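Local coordinates for protein Cif-like 1 (Burkholderia cenocepacia, PDB 7JQY) that probably hydrolyses epoxides as a Cif-like, octameric enzyme of the alpha/beta hydrolase fold, at residues R29-D34 against V109-A114; V120-G125 against W285-N290; P151-W156 against A240-K245; L182-E187 against G219-G224. The protein carries 1 engineered substitution. All coordinates share one frame; numbering follows the deposited sequence.

Contact 1 (R29-D34 against V109-A114); sequences RYAQLD and VHQLGA
Gln111 reaches across to the main chain of Gln32, and almost everything in this contact passes through that one side chain. Its CB points at the strand. From there CG stands beside the backbone N, opposite the carbonyl carbon (chi1 -78°), and the extended chain beyond it carries the amide straight over the gap. Gln111 CD arrives 3.5 Å from Gln32 O. At the tip the two arms divide the work. Gln111 NE2 donates to Gln32 O over 2.6 Å, a short bond, nearly straight at 160°, with the acceptor close to the plane of the donating amide and the donor tilted from the plane of the carbonyl. Gln111 OE1 accepts a hydrogen bond from a water at 2.9 Å, and that water in turn accepts from Gln32 N at 2.8 Å, so both main-chain polar groups of Gln32 are served by one side-chain amide, one directly and one through water. The strand 26-32 is an outermost one in this chain's sheet: Ala31 pairs with Leu38 of the neighbouring strand 37-43, whereas Gln32 turns its N and O to the helix end. That end is a Schellman motif with Gly113, at positive phi, as its C-prime residue; Gly113 N bonds to His110 O and Ala114 N to Val109 O. Apolar groups flank the amide. Ala31 CB lies 4.0 Å from Gln111 OE1, and Leu33 CD2 comes within 3.8 Å of Gln111 NE2, its side chain slanting across the glutamine. Leu33 also rests on Asp104 and Ala107, one to two turns back along helix 98-111.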
# COMPACT_ATOMS: atom_id res chain seq x y z
N ARG B 29 25.24 -9.17 -24.37
CA ARG B 29 26.05 -10.34 -24.14
C ARG B 29 26.32 -10.45 -22.64
O ARG B 29 26.23 -9.47 -21.89
CB ARG B 29 27.39 -10.25 -24.89
CG ARG B 29 27.53 -11.11 -26.11
CD ARG B 29 26.73 -10.58 -27.28
NE ARG B 29 26.65 -11.58 -28.34
CZ ARG B 29 25.52 -12.02 -28.89
NH1 ARG B 29 24.37 -11.42 -28.60
NH2 ARG B 29 25.55 -12.95 -29.84
N TYR B 30 26.69 -11.66 -22.23
CA TYR B 30 27.07 -11.95 -20.86
C TYR B 30 28.48 -12.51 -20.85
O TYR B 30 28.92 -13.15 -21.82
CB TYR B 30 26.14 -12.96 -20.19
CG TYR B 30 24.74 -12.46 -19.89
CD1 TYR B 30 23.65 -12.93 -20.62
CD2 TYR B 30 24.51 -11.55 -18.88
CE1 TYR B 30 22.36 -12.48 -20.35
CE2 TYR B 30 23.23 -11.10 -18.60
CZ TYR B 30 22.16 -11.57 -19.33
OH TYR B 30 20.88 -11.13 -19.06
N ALA B 31 29.20 -12.25 -19.77
CA ALA B 31 30.51 -12.84 -19.55
C ALA B 31 30.51 -13.48 -18.17
O ALA B 31 30.27 -12.80 -17.17
CB ALA B 31 31.62 -11.81 -19.67
N GLN B 32 30.73 -14.78 -18.13
CA GLN B 32 30.81 -15.47 -16.85
C GLN B 32 32.23 -15.30 -16.34
O GLN B 32 33.19 -15.70 -17.01
CB GLN B 32 30.43 -16.95 -17.00
CG GLN B 32 30.20 -17.66 -15.67
CD GLN B 32 28.99 -17.11 -14.93
OE1 GLN B 32 27.91 -17.01 -15.49
NE2 GLN B 32 29.19 -16.74 -13.67
N LEU B 33 32.37 -14.67 -15.19
CA LEU B 33 33.66 -14.64 -14.54
C LEU B 33 33.67 -15.81 -13.59
O LEU B 33 32.81 -16.69 -13.69
CB LEU B 33 33.89 -13.28 -13.87
CG LEU B 33 33.64 -12.14 -14.85
CD1 LEU B 33 34.05 -10.79 -14.26
CD2 LEU B 33 34.37 -12.40 -16.17
N ASP B 34 34.61 -15.85 -12.65
CA ASP B 34 34.77 -17.10 -11.91
C ASP B 34 33.55 -17.43 -11.09
O ASP B 34 33.23 -18.61 -10.91
CB ASP B 34 35.99 -17.05 -10.99
CG ASP B 34 37.26 -17.36 -11.69
OD1 ASP B 34 37.21 -18.18 -12.63
OD2 ASP B 34 38.30 -16.78 -11.32
N VAL B 109 37.58 -8.30 -20.40
CA VAL B 109 38.36 -7.90 -21.57
C VAL B 109 39.25 -9.04 -22.03
O VAL B 109 39.40 -9.30 -23.23
CB VAL B 109 39.19 -6.64 -21.27
CG1 VAL B 109 40.17 -6.38 -22.40
CG2 VAL B 109 38.29 -5.43 -21.03
N HIS B 110 39.86 -9.74 -21.07
CA HIS B 110 40.71 -10.88 -21.42
C HIS B 110 39.89 -12.01 -22.04
O HIS B 110 40.37 -12.68 -22.95
CB HIS B 110 41.48 -11.33 -20.19
CG HIS B 110 42.55 -10.37 -19.77
ND1 HIS B 110 43.70 -10.76 -19.12
CD2 HIS B 110 42.65 -9.02 -19.93
CE1 HIS B 110 44.46 -9.70 -18.89
NE2 HIS B 110 43.84 -8.63 -19.37
N GLN B 111 38.65 -12.21 -21.57
CA GLN B 111 37.82 -13.25 -22.17
C GLN B 111 37.42 -12.90 -23.60
O GLN B 111 37.17 -13.81 -24.39
CB GLN B 111 36.55 -13.46 -21.34
CG GLN B 111 36.73 -14.29 -20.10
CD GLN B 111 35.39 -14.77 -19.56
OE1 GLN B 111 34.36 -14.62 -20.22
NE2 GLN B 111 35.40 -15.34 -18.36
N LEU B 112 37.40 -11.62 -23.95
CA LEU B 112 37.08 -11.23 -25.31
C LEU B 112 38.29 -11.23 -26.22
O LEU B 112 38.19 -10.83 -27.38
CB LEU B 112 36.43 -9.84 -25.32
CG LEU B 112 35.04 -9.79 -24.69
CD1 LEU B 112 34.46 -8.40 -24.75
CD2 LEU B 112 34.14 -10.79 -25.39
N GLY B 113 39.44 -11.70 -25.72
CA GLY B 113 40.61 -11.83 -26.55
C GLY B 113 41.47 -10.59 -26.62
O GLY B 113 42.45 -10.58 -27.37
N ALA B 114 41.12 -9.54 -25.89
CA ALA B 114 41.91 -8.32 -25.97
C ALA B 114 42.89 -8.24 -24.82
O ALA B 114 42.72 -8.84 -23.76
CB ALA B 114 41.00 -7.09 -25.97
O HOH W 1 31.78 -15.85 -20.51

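Contact 2 (V120-G125 against W285-N290); sequences VGRSIG and WLPDEN. Engineered in segment 120-125: Ser123 (natural residue Asp).
The strand-turn-helix at Gly121 to Gly125 fits the nucleophile elbow of the alpha/beta hydrolases, and Arg122, the residue just before its apex, packs against Trp285 and Pro287. Its CG sits between the backbone N and the carbonyl carbon, and a bend at chi3 swings the guanidinium over to the tryptophan. Arg122 NH2 comes to 3.4 Å from Trp285 CE3, and Arg122 CZ to 3.6 Å from that same carbon, so CE3 lies over one face of the guanidinium, which meets the indole ring obliquely. The two planes are 46° apart, well short of a parallel stack. Further back, Arg122 CD touches Pro287 CD at 3.7 Å.

Each nitrogen of the buried guanidinium has a polar partner: NE in a salt bridge with Asp147, NH1 with Gln59 and NH2 with His284 O. Trp285 is held too, its NE1 bonded to Tyr195 O, while Trp285 N donates to Glu289 OE2 over 2.9 Å at the start of helix 286-289. Next to Arg122, Ser123 is engineered in place of aspartate; its OG bonds to Trp57 N. With phi 50° and psi -131°, its backbone has the strained turn typical of a nucleophile elbow.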
# COMPACT_ATOMS: atom_id res chain seq x y z
N VAL B 120 37.09 4.57 -20.96
CA VAL B 120 36.29 5.75 -20.64
C VAL B 120 35.43 5.44 -19.43
O VAL B 120 34.74 4.42 -19.39
CB VAL B 120 35.39 6.15 -21.83
CG1 VAL B 120 34.69 7.48 -21.53
CG2 VAL B 120 36.19 6.19 -23.12
N GLY B 121 35.44 6.33 -18.44
CA GLY B 121 34.65 6.15 -17.24
C GLY B 121 34.10 7.46 -16.73
O GLY B 121 34.65 8.54 -16.98
N ARG B 122 32.98 7.36 -16.01
CA ARG B 122 32.38 8.49 -15.31
C ARG B 122 31.80 8.00 -13.99
O ARG B 122 31.49 6.81 -13.82
CB ARG B 122 31.29 9.19 -16.15
CG ARG B 122 29.93 8.48 -16.21
CD ARG B 122 28.85 9.39 -16.77
NE ARG B 122 28.69 10.60 -15.96
CZ ARG B 122 28.08 10.64 -14.79
NH1 ARG B 122 27.55 9.53 -14.27
NH2 ARG B 122 28.00 11.78 -14.12
N SER B 123 31.65 8.93 -13.04
CA SER B 123 31.12 8.62 -11.70
C SER B 123 31.87 7.42 -11.12
O SER B 123 33.10 7.39 -11.19
CB SER B 123 29.60 8.43 -11.82
OG SER B 123 29.05 7.84 -10.66
N ILE B 124 31.17 6.40 -10.60
CA ILE B 124 31.81 5.21 -10.05
C ILE B 124 32.70 4.56 -11.10
O ILE B 124 33.76 4.02 -10.78
CB ILE B 124 30.74 4.24 -9.52
CG1 ILE B 124 29.86 4.93 -8.47
CG2 ILE B 124 31.35 2.98 -8.96
CD1 ILE B 124 30.58 5.20 -7.18
N GLY B 125 32.30 4.63 -12.36
CA GLY B 125 33.07 4.01 -13.42
C GLY B 125 34.43 4.63 -13.62
O GLY B 125 35.36 3.96 -14.07
N TRP B 285 25.95 15.19 -16.23
CA TRP B 285 25.77 13.94 -16.98
C TRP B 285 26.22 14.12 -18.42
O TRP B 285 25.40 14.24 -19.33
CB TRP B 285 24.30 13.47 -16.91
CG TRP B 285 23.68 13.61 -15.55
CD1 TRP B 285 22.80 14.59 -15.14
CD2 TRP B 285 23.86 12.74 -14.43
NE1 TRP B 285 22.44 14.37 -13.84
CE2 TRP B 285 23.07 13.24 -13.37
CE3 TRP B 285 24.62 11.58 -14.21
CZ2 TRP B 285 23.03 12.64 -12.11
CZ3 TRP B 285 24.57 10.98 -12.96
CH2 TRP B 285 23.78 11.51 -11.92
N LEU B 286 27.53 14.09 -18.64
CA LEU B 286 28.07 14.38 -19.96
C LEU B 286 27.50 13.48 -21.06
O LEU B 286 27.08 14.02 -22.09
CB LEU B 286 29.60 14.33 -19.92
CG LEU B 286 30.28 15.66 -20.24
CD1 LEU B 286 31.79 15.48 -20.29
CD2 LEU B 286 29.76 16.24 -21.56
N PRO B 287 27.47 12.15 -20.92
CA PRO B 287 26.90 11.33 -22.00
C PRO B 287 25.43 11.60 -22.27
O PRO B 287 24.98 11.44 -23.41
CB PRO B 287 27.14 9.89 -21.52
CG PRO B 287 28.26 9.99 -20.55
CD PRO B 287 28.05 11.31 -19.85
N ASP B 288 24.64 11.96 -21.25
CA ASP B 288 23.23 12.28 -21.49
C ASP B 288 23.05 13.68 -22.05
O ASP B 288 22.21 13.89 -22.93
CB ASP B 288 22.43 12.15 -20.19
CG ASP B 288 22.33 10.73 -19.70
OD1 ASP B 288 21.57 9.93 -20.32
OD2 ASP B 288 23.00 10.40 -18.70
N GLU B 289 23.81 14.65 -21.55
CA GLU B 289 23.52 16.05 -21.82
C GLU B 289 24.18 16.55 -23.11
O GLU B 289 23.52 17.22 -23.90
CB GLU B 289 23.97 16.92 -20.65
CG GLU B 289 23.18 16.70 -19.39
CD GLU B 289 23.61 17.65 -18.29
OE1 GLU B 289 23.53 18.89 -18.51
OE2 GLU B 289 24.02 17.14 -17.23
N ASN B 290 25.45 16.24 -23.31
CA ASN B 290 26.21 16.75 -24.45
C ASN B 290 27.07 15.63 -25.03
O ASN B 290 28.31 15.68 -24.96
CB ASN B 290 27.07 17.95 -24.04
CG ASN B 290 27.42 18.85 -25.20
OD1 ASN B 290 27.24 18.49 -26.36
ND2 ASN B 290 27.93 20.03 -24.89

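Contact 3 (P151-W156 against A240-K245); sequences PGTRIW and AFMKHK
Met242 presses the end of its side chain onto the turn at Gly152 and Thr153. Its CE lies 3.3 Å from Gly152 O and 3.4 Å from Gly152 C, tight van der Waals contacts with the peptide. One atom back, Met242 SD meets Thr153 CG2 at 3.9 Å, the two side chains crossing at about a right angle. A bend at chi3 (-58°) folds the methyl back onto the glycine. Gly152 has positive phi and no side chain, and the methyl lies directly against its peptide.

Beyond this first shell, Thr153 is fixed as the N-cap of helix 154-161: its OG1 accepts from Trp156 N at 3.2 Å and is also bonded to Val150 O. Pro151 CA lies 3.4 Å above one face of the Trp156 ring, offset toward its rim. On the other segment, Met242 is the first residue past helix 231-241, in a type I turn from Phe241 to His244, and its side chain also touches Tyr130 and Leu270.

The two segments stand near the beginning and end of the all-helical insertion between strands 140-146 and 250-255, the place where alpha/beta hydrolases typically carry their cap domain.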
# COMPACT_ATOMS: atom_id res chain seq x y z
N PRO B 151 38.36 9.11 -5.47
CA PRO B 151 38.84 9.22 -4.09
C PRO B 151 40.36 9.32 -4.03
O PRO B 151 41.09 8.83 -4.90
CB PRO B 151 38.35 7.92 -3.44
CG PRO B 151 37.19 7.47 -4.30
CD PRO B 151 37.52 7.92 -5.69
N GLY B 152 40.84 9.99 -2.98
CA GLY B 152 42.25 10.20 -2.74
C GLY B 152 42.77 11.53 -3.24
O GLY B 152 43.77 12.03 -2.71
N THR B 153 42.12 12.13 -4.23
CA THR B 153 42.58 13.42 -4.72
C THR B 153 42.15 14.52 -3.75
O THR B 153 41.26 14.34 -2.92
CB THR B 153 42.04 13.69 -6.13
OG1 THR B 153 40.60 13.78 -6.09
CG2 THR B 153 42.46 12.58 -7.07
N ARG B 154 42.79 15.69 -3.87
CA ARG B 154 42.40 16.77 -2.97
C ARG B 154 41.08 17.39 -3.40
O ARG B 154 40.31 17.84 -2.55
CB ARG B 154 43.49 17.83 -2.85
CG ARG B 154 44.21 18.21 -4.12
CD ARG B 154 45.60 18.74 -3.78
NE ARG B 154 46.01 19.81 -4.69
CZ ARG B 154 45.73 21.10 -4.49
NH1 ARG B 154 46.15 22.00 -5.37
NH2 ARG B 154 45.03 21.48 -3.43
N ILE B 155 40.76 17.32 -4.69
CA ILE B 155 39.42 17.71 -5.12
C ILE B 155 38.38 16.85 -4.41
O ILE B 155 37.34 17.34 -3.96
CB ILE B 155 39.29 17.60 -6.65
CG1 ILE B 155 40.37 18.41 -7.35
CG2 ILE B 155 37.90 18.04 -7.10
CD1 ILE B 155 40.19 19.93 -7.23
N TRP B 156 38.67 15.55 -4.27
CA TRP B 156 37.78 14.67 -3.53
C TRP B 156 37.76 15.03 -2.04
O TRP B 156 36.69 15.12 -1.43
CB TRP B 156 38.22 13.21 -3.73
CG TRP B 156 37.50 12.22 -2.87
CD1 TRP B 156 37.82 11.85 -1.59
CD2 TRP B 156 36.36 11.43 -3.23
NE1 TRP B 156 36.94 10.90 -1.13
CE2 TRP B 156 36.03 10.62 -2.12
CE3 TRP B 156 35.58 11.33 -4.39
CZ2 TRP B 156 34.95 9.73 -2.13
CZ3 TRP B 156 34.51 10.44 -4.40
CH2 TRP B 156 34.21 9.66 -3.28
N ALA B 240 47.37 5.14 -2.08
CA ALA B 240 48.54 4.34 -2.43
C ALA B 240 48.76 4.30 -3.94
O ALA B 240 49.90 4.34 -4.41
CB ALA B 240 48.39 2.92 -1.87
N PHE B 241 47.67 4.23 -4.72
CA PHE B 241 47.81 4.20 -6.17
C PHE B 241 48.47 5.48 -6.71
O PHE B 241 49.19 5.43 -7.71
CB PHE B 241 46.43 4.03 -6.83
CG PHE B 241 45.88 2.62 -6.80
CD1 PHE B 241 46.71 1.51 -6.64
CD2 PHE B 241 44.51 2.41 -6.94
CE1 PHE B 241 46.18 0.23 -6.62
CE2 PHE B 241 43.97 1.13 -6.92
CZ PHE B 241 44.81 0.03 -6.76
N MET B 242 48.26 6.61 -6.04
CA MET B 242 48.72 7.89 -6.57
C MET B 242 50.17 8.20 -6.26
O MET B 242 50.61 9.33 -6.47
CB MET B 242 47.85 9.02 -6.03
CG MET B 242 46.63 9.31 -6.85
SD MET B 242 45.65 10.57 -6.02
CE MET B 242 45.39 9.74 -4.46
N LYS B 243 50.94 7.22 -5.84
CA LYS B 243 52.33 7.48 -5.63
C LYS B 243 53.01 7.37 -6.98
O LYS B 243 54.06 7.92 -7.17
CB LYS B 243 52.96 6.43 -4.74
CG LYS B 243 52.25 6.13 -3.45
CD LYS B 243 52.09 7.37 -2.63
CE LYS B 243 51.50 7.06 -1.28
NZ LYS B 243 51.07 8.29 -0.60
N HIS B 244 52.40 6.68 -7.91
CA HIS B 244 52.94 6.38 -9.23
C HIS B 244 51.94 7.00 -10.19
O HIS B 244 50.84 6.47 -10.38
CB HIS B 244 53.06 4.87 -9.42
CG HIS B 244 53.92 4.19 -8.40
ND1 HIS B 244 55.28 4.39 -8.30
CD2 HIS B 244 53.61 3.27 -7.45
CE1 HIS B 244 55.77 3.64 -7.33
NE2 HIS B 244 54.77 2.95 -6.80
N LYS B 245 52.29 8.14 -10.76
CA LYS B 245 51.36 8.79 -11.65
C LYS B 245 51.26 7.98 -12.94
O LYS B 245 52.20 7.29 -13.34
CB LYS B 245 51.81 10.23 -11.91
CG LYS B 245 51.76 11.05 -10.62
CD LYS B 245 51.26 12.47 -10.83
CE LYS B 245 52.34 13.38 -11.37
NZ LYS B 245 52.00 14.82 -11.19

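Contact 4 (L182-E187 against G219-G224); sequences LIAGKE and GALRAG
The carboxylate of Glu187 is the flat group that meets Leu221: its OE2 lies 4.1 Å from Leu221 CD1. The same oxygen takes a hydrogen bond of 2.7 Å from Gly185 N, which comes from above the carboxylate plane, 48° out of it. On the other segment the guanidinium of Arg222 has Gly219 O over one face, 4.3 Å above the plane and offset toward the rim.

The contact itself is made by Leu221. With CG beside the backbone N (chi1 -78°), its two methyls spread over the turn that follows helix 178-183. Leu221 CD1 settles on the main chain, 3.7 Å from Ala184 N, and Leu221 CD2 faces Ile183 CG2 at 4.1 Å and Glu187 CG at 4.2 Å. That turn is type II, from Ile183 to Lys186, closed by Lys186 N bonding to Ile183 O, with Gly185 at its positive-phi corner. Glu187 bends at chi2 (83°), which folds its carboxylate back under the turn.

Both sides continue into the octamer: Leu182 O bonds to Lys186 NZ of a neighbouring subunit, and Arg222 NE forms a salt bridge with Asp177 of another.

Across the segments the attraction is therefore apolar, one leucine against methyls, methylene and peptide, while the glutamate's charge is turned toward a main-chain N-H of its own turn, which probably helps to stabilise it beside the leucine.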
# COMPACT_ATOMS: atom_id res chain seq x y z
N LEU B 182 14.35 2.89 2.95
CA LEU B 182 13.72 4.16 2.62
C LEU B 182 13.42 4.28 1.14
O LEU B 182 12.36 4.78 0.75
CB LEU B 182 14.63 5.32 3.05
CG LEU B 182 14.84 5.55 4.54
CD1 LEU B 182 15.71 6.79 4.73
CD2 LEU B 182 13.51 5.71 5.25
N ILE B 183 14.34 3.82 0.28
CA ILE B 183 14.22 4.09 -1.15
C ILE B 183 13.53 2.97 -1.93
O ILE B 183 13.01 3.22 -3.04
CB ILE B 183 15.62 4.42 -1.70
CG1 ILE B 183 16.19 5.65 -0.97
CG2 ILE B 183 15.57 4.71 -3.20
CD1 ILE B 183 17.68 5.86 -1.16
N ALA B 184 13.45 1.75 -1.39
CA ALA B 184 12.74 0.67 -2.09
C ALA B 184 11.29 1.07 -2.38
O ALA B 184 10.58 1.54 -1.49
CB ALA B 184 12.78 -0.62 -1.26
N GLY B 185 10.86 0.88 -3.63
CA GLY B 185 9.54 1.32 -4.06
C GLY B 185 9.44 2.77 -4.49
O GLY B 185 8.39 3.19 -5.01
N LYS B 186 10.49 3.57 -4.28
CA LYS B 186 10.51 4.96 -4.70
C LYS B 186 11.74 5.25 -5.55
O LYS B 186 12.25 6.37 -5.55
CB LYS B 186 10.44 5.88 -3.49
CG LYS B 186 9.14 5.69 -2.74
CD LYS B 186 9.08 6.47 -1.47
CE LYS B 186 8.03 5.89 -0.55
NZ LYS B 186 8.60 5.68 0.80
N GLU B 187 12.23 4.23 -6.26
CA GLU B 187 13.45 4.39 -7.04
C GLU B 187 13.26 5.46 -8.11
O GLU B 187 14.14 6.30 -8.32
CB GLU B 187 13.87 3.06 -7.66
CG GLU B 187 14.02 1.92 -6.65
CD GLU B 187 12.71 1.23 -6.30
OE1 GLU B 187 11.65 1.65 -6.83
OE2 GLU B 187 12.74 0.28 -5.49
N GLY B 219 17.90 -6.50 -5.43
CA GLY B 219 19.31 -6.37 -5.10
C GLY B 219 20.03 -5.18 -5.72
O GLY B 219 21.17 -4.89 -5.31
N ALA B 220 19.43 -4.50 -6.69
CA ALA B 220 20.14 -3.44 -7.40
C ALA B 220 20.38 -2.22 -6.52
O ALA B 220 21.39 -1.52 -6.69
CB ALA B 220 19.38 -3.04 -8.67
N LEU B 221 19.46 -1.90 -5.61
CA LEU B 221 19.70 -0.81 -4.66
C LEU B 221 20.85 -1.17 -3.73
O LEU B 221 21.79 -0.38 -3.55
CB LEU B 221 18.44 -0.53 -3.85
CG LEU B 221 17.30 0.28 -4.45
CD1 LEU B 221 16.22 0.44 -3.39
CD2 LEU B 221 17.79 1.67 -4.93
N ARG B 222 20.79 -2.37 -3.13
CA ARG B 222 21.82 -2.81 -2.20
C ARG B 222 23.19 -2.78 -2.86
O ARG B 222 24.14 -2.20 -2.32
CB ARG B 222 21.52 -4.23 -1.70
CG ARG B 222 22.73 -4.89 -1.05
CD ARG B 222 22.49 -6.33 -0.60
NE ARG B 222 22.40 -7.27 -1.72
CZ ARG B 222 23.44 -7.66 -2.44
NH1 ARG B 222 24.65 -7.18 -2.17
NH2 ARG B 222 23.28 -8.53 -3.44
N ALA B 223 23.30 -3.38 -4.04
CA ALA B 223 24.59 -3.44 -4.72
C ALA B 223 25.09 -2.05 -5.05
O ALA B 223 26.29 -1.77 -4.96
CB ALA B 223 24.48 -4.28 -5.99
N GLY B 224 24.19 -1.16 -5.48
CA GLY B 224 24.61 0.21 -5.76
C GLY B 224 25.12 0.92 -4.53
O GLY B 224 26.16 1.58 -4.57

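How the contacts relate
Contact 2 lies nearest the middle of the chain, at the probable nucleophile elbow, and the other three are arranged about it without touching it. Contact 1 sits at the edge of the central sheet, its centre about 23 Å from that of contact 2; helix 98-111 leads from it directly into strand 117-122, which carries the elbow. Contacts 3 and 4 belong to the helical insertion and are nested within the loop that contact 2 closes, contact 4 inside contact 3 in turn. Their centres are about 20 and 21 Å from that of contact 2 but about 30 Å from each other, although nearest atoms come within about 7 and 6 Å of contact 2.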